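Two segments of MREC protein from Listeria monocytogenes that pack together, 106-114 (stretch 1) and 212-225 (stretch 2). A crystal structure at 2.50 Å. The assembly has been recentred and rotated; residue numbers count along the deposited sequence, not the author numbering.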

# COMPACT_ATOMS: atom_id res chain seq x y z
N PRO A 106 -2.77 9.44 -75.65
CA PRO A 106 -2.48 8.25 -74.83
C PRO A 106 -0.99 8.01 -74.56
O PRO A 106 -0.60 7.70 -73.43
CB PRO A 106 -3.11 7.14 -75.65
CG PRO A 106 -4.35 7.82 -76.19
CD PRO A 106 -3.81 9.14 -76.66
N SER A 107 -0.15 8.15 -75.58
CA SER A 107 1.27 7.92 -75.39
C SER A 107 2.10 9.10 -74.88
O SER A 107 3.33 9.04 -74.89
CB SER A 107 1.88 7.38 -76.70
OG SER A 107 1.11 7.77 -77.83
N GLY A 108 1.44 10.17 -74.42
CA GLY A 108 2.21 11.29 -73.90
C GLY A 108 1.69 12.72 -74.04
O GLY A 108 0.62 12.98 -74.60
N LEU A 109 2.47 13.64 -73.50
CA LEU A 109 2.17 15.07 -73.53
C LEU A 109 2.50 15.64 -74.92
O LEU A 109 3.57 15.34 -75.46
CB LEU A 109 3.02 15.80 -72.49
CG LEU A 109 2.88 17.32 -72.44
CD1 LEU A 109 1.51 17.64 -71.91
CD2 LEU A 109 3.91 17.96 -71.56
N ILE A 110 1.61 16.45 -75.49
CA ILE A 110 1.94 17.03 -76.79
C ILE A 110 1.99 18.56 -76.81
O ILE A 110 2.49 19.16 -77.75
CB ILE A 110 0.98 16.56 -77.91
CG1 ILE A 110 -0.41 17.16 -77.71
CG2 ILE A 110 0.93 15.05 -77.93
CD1 ILE A 110 -1.31 17.02 -78.89
N GLY A 111 1.47 19.22 -75.77
CA GLY A 111 1.53 20.66 -75.78
C GLY A 111 0.64 21.36 -74.79
O GLY A 111 0.19 20.75 -73.82
N LYS A 112 0.39 22.64 -75.03
CA LYS A 112 -0.47 23.42 -74.16
C LYS A 112 -1.31 24.39 -74.95
O LYS A 112 -0.92 24.85 -76.02
CB LYS A 112 0.35 24.18 -73.12
CG LYS A 112 1.12 25.36 -73.64
CD LYS A 112 1.65 26.18 -72.48
CE LYS A 112 2.39 27.42 -72.95
NZ LYS A 112 3.50 27.08 -73.90
N VAL A 113 -2.48 24.70 -74.42
CA VAL A 113 -3.37 25.63 -75.09
C VAL A 113 -2.79 27.04 -75.03
O VAL A 113 -2.34 27.49 -73.99
CB VAL A 113 -4.75 25.61 -74.44
CG1 VAL A 113 -5.69 26.52 -75.19
CG2 VAL A 113 -5.28 24.20 -74.43
N THR A 114 -2.79 27.74 -76.15
CA THR A 114 -2.26 29.09 -76.15
C THR A 114 -3.35 30.14 -76.30
O THR A 114 -3.50 31.00 -75.43
CB THR A 114 -1.18 29.29 -77.22
OG1 THR A 114 -1.62 28.76 -78.47
CG2 THR A 114 0.10 28.61 -76.81
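Stretch 2, residues 212-225: PGADMYDLNHVTVL

Stretch 2 does not run alongside stretch 1 but touches it, loops out and returns. Gly-213 and Ala-214 meet its beginning, the chain swings away through Tyr-217 and Asp-218 and comes back through Leu-219, and its strand, 221-225, passes mostly across the strand 108-114, with Val-222 near Ile-110 and Val-224 near Val-113. The CA atoms of Gly-108 and Ala-214 lie 4.5 Å apart, whereas those of Val-113 and Val-224 lie 8.1 Å apart, so backbone packs closely on backbone at one end and side chains fill the gap at the other. No hydrogen bond joins the two stretches. Even where Ser-107 O approaches Ala-214 N to 3.2 Å, the angle is poor, and the contact rests on packing.

The close end depends on small residues. Gly-108 adopts phi/psi of 148/179, a conformation in which a CB would jam against the preceding carbonyl oxygen; it would also stand 3.0 Å from Ala-214 N. Gly-213 has ordinary helical-type backbone angles, but a CB there would come within 2.9 Å of Ser-107 O. Ala-214, extended at -85/141, points its methyl toward stretch 1, placing CB 3.8 Å from Gly-108 CA and 3.8 Å from Ile-110 CG2. A single methyl thus touches both backbone and side chain.

Ile-110 is the centre of the contact, with the largest area covered by the other stretch. Its CA-to-CB bond points toward stretch 2; with chi1 p and chi2 t, CG2 rests on Ala-214 while CD1 extends to Leu-219 CD2 at 3.9 Å and Val-222 CG2 at 3.2 Å. The branched aliphatic side chain can therefore touch residues well separated along stretch 2. Leu-219 also points toward stretch 1, and its m,t rotamer carries CD2 to that meeting. Val-222 leaves its CB sideways, with chi1 at 131°, between the usual wells; its CG2 nevertheless reaches Ile-110.

Met-216 adds a flexible, unbranched arm. Chi angles of m, t and p bring its CE methyl to 3.8 Å from Ile-110 CB, an apolar contact that suits a buried thioether. By contrast, Leu-109 points away from stretch 2, as expected for the neighbour of an inward-facing strand residue. Gly-111, at 165/-161, again has backbone angles that call for glycine.

Farther along, Val-113 points toward stretch 2 and Val-224 lies sideways. Both have chi1 t, and Val-113 CG2 meets Val-224 CG1 at 4.1 Å, a looser apolar contact across the wider gap. Lys-112 and Thr-114, both partly exposed, have side chains out of reach of stretch 2.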

# COMPACT_ATOMS: atom_id res chain seq x y z
N PRO A 212 10.50 12.23 -76.85
CA PRO A 212 9.08 12.32 -76.53
C PRO A 212 8.40 11.00 -76.76
O PRO A 212 8.69 10.31 -77.74
CB PRO A 212 8.59 13.42 -77.46
CG PRO A 212 9.53 13.37 -78.59
CD PRO A 212 10.85 13.17 -77.93
N GLY A 213 7.49 10.65 -75.86
CA GLY A 213 6.77 9.40 -75.97
C GLY A 213 5.66 9.50 -77.00
O GLY A 213 5.36 8.54 -77.71
N ALA A 214 5.04 10.67 -77.08
CA ALA A 214 3.98 10.86 -78.04
C ALA A 214 4.57 11.25 -79.38
O ALA A 214 5.55 12.00 -79.44
CB ALA A 214 3.02 11.94 -77.55
N ASP A 215 4.00 10.73 -80.46
CA ASP A 215 4.47 11.08 -81.79
C ASP A 215 3.67 12.30 -82.21
O ASP A 215 2.45 12.21 -82.37
CB ASP A 215 4.21 9.96 -82.79
CG ASP A 215 4.40 10.41 -84.23
OD1 ASP A 215 5.55 10.79 -84.59
OD2 ASP A 215 3.41 10.41 -84.98
N MET A 216 4.33 13.43 -82.41
CA MET A 216 3.61 14.64 -82.76
C MET A 216 3.57 14.98 -84.24
O MET A 216 3.00 15.99 -84.63
CB MET A 216 4.18 15.79 -81.93
CG MET A 216 4.03 15.54 -80.44
SD MET A 216 5.18 16.42 -79.43
CE MET A 216 4.31 17.81 -79.18
N TYR A 217 4.15 14.12 -85.07
CA TYR A 217 4.15 14.37 -86.51
C TYR A 217 2.78 14.19 -87.14
O TYR A 217 2.47 14.81 -88.14
CB TYR A 217 5.14 13.47 -87.24
CG TYR A 217 5.11 13.64 -88.75
CD1 TYR A 217 4.45 12.71 -89.57
CD2 TYR A 217 5.72 14.74 -89.36
CE1 TYR A 217 4.38 12.87 -90.96
CE2 TYR A 217 5.66 14.92 -90.75
CZ TYR A 217 5.00 13.99 -91.54
OH TYR A 217 4.93 14.19 -92.91
N ASP A 218 1.96 13.34 -86.54
CA ASP A 218 0.64 13.10 -87.08
C ASP A 218 -0.36 13.12 -85.93
O ASP A 218 -0.54 12.12 -85.24
CB ASP A 218 0.62 11.76 -87.80
CG ASP A 218 -0.70 11.47 -88.49
OD1 ASP A 218 -0.84 10.36 -89.03
OD2 ASP A 218 -1.61 12.34 -88.51
N LEU A 219 -1.03 14.24 -85.73
CA LEU A 219 -1.98 14.34 -84.64
C LEU A 219 -3.40 14.40 -85.13
O LEU A 219 -3.69 15.09 -86.11
CB LEU A 219 -1.71 15.60 -83.81
CG LEU A 219 -0.35 15.75 -83.15
CD1 LEU A 219 -0.18 17.19 -82.72
CD2 LEU A 219 -0.24 14.82 -81.98
N ASN A 220 -4.29 13.69 -84.45
CA ASN A 220 -5.69 13.72 -84.80
C ASN A 220 -6.50 13.83 -83.53
O ASN A 220 -7.02 14.90 -83.22
CB ASN A 220 -6.10 12.47 -85.55
CG ASN A 220 -7.56 12.51 -85.96
OD1 ASN A 220 -8.16 11.47 -86.25
ND2 ASN A 220 -8.14 13.71 -86.00
N HIS A 221 -6.62 12.72 -82.81
CA HIS A 221 -7.37 12.73 -81.56
C HIS A 221 -6.48 13.18 -80.42
O HIS A 221 -5.33 12.74 -80.29
CB HIS A 221 -7.97 11.36 -81.30
CG HIS A 221 -9.06 11.02 -82.27
ND1 HIS A 221 -10.14 11.86 -82.48
CD2 HIS A 221 -9.21 9.99 -83.12
CE1 HIS A 221 -10.91 11.34 -83.42
NE2 HIS A 221 -10.37 10.21 -83.83
N VAL A 222 -7.02 14.06 -79.59
CA VAL A 222 -6.26 14.66 -78.52
C VAL A 222 -7.08 14.95 -77.27
O VAL A 222 -8.31 15.02 -77.32
CB VAL A 222 -5.66 15.96 -79.10
CG1 VAL A 222 -5.89 17.13 -78.18
CG2 VAL A 222 -4.21 15.75 -79.40
N THR A 223 -6.41 15.15 -76.13
CA THR A 223 -7.12 15.43 -74.88
C THR A 223 -6.61 16.63 -74.08
O THR A 223 -5.43 16.72 -73.72
CB THR A 223 -7.11 14.19 -73.96
OG1 THR A 223 -7.62 13.08 -74.68
CG2 THR A 223 -7.99 14.42 -72.74
N VAL A 224 -7.53 17.56 -73.79
CA VAL A 224 -7.19 18.76 -73.03
C VAL A 224 -7.49 18.52 -71.55
O VAL A 224 -8.61 18.18 -71.18
CB VAL A 224 -8.00 19.98 -73.53
CG1 VAL A 224 -7.60 21.22 -72.77
CG2 VAL A 224 -7.76 20.19 -75.00
N LEU A 225 -6.48 18.71 -70.70
CA LEU A 225 -6.62 18.51 -69.26
C LEU A 225 -6.81 19.78 -68.43
O LEU A 225 -5.99 20.68 -68.46
CB LEU A 225 -5.39 17.78 -68.72
CG LEU A 225 -4.88 16.60 -69.53
CD1 LEU A 225 -3.69 15.97 -68.84
CD2 LEU A 225 -6.00 15.59 -69.72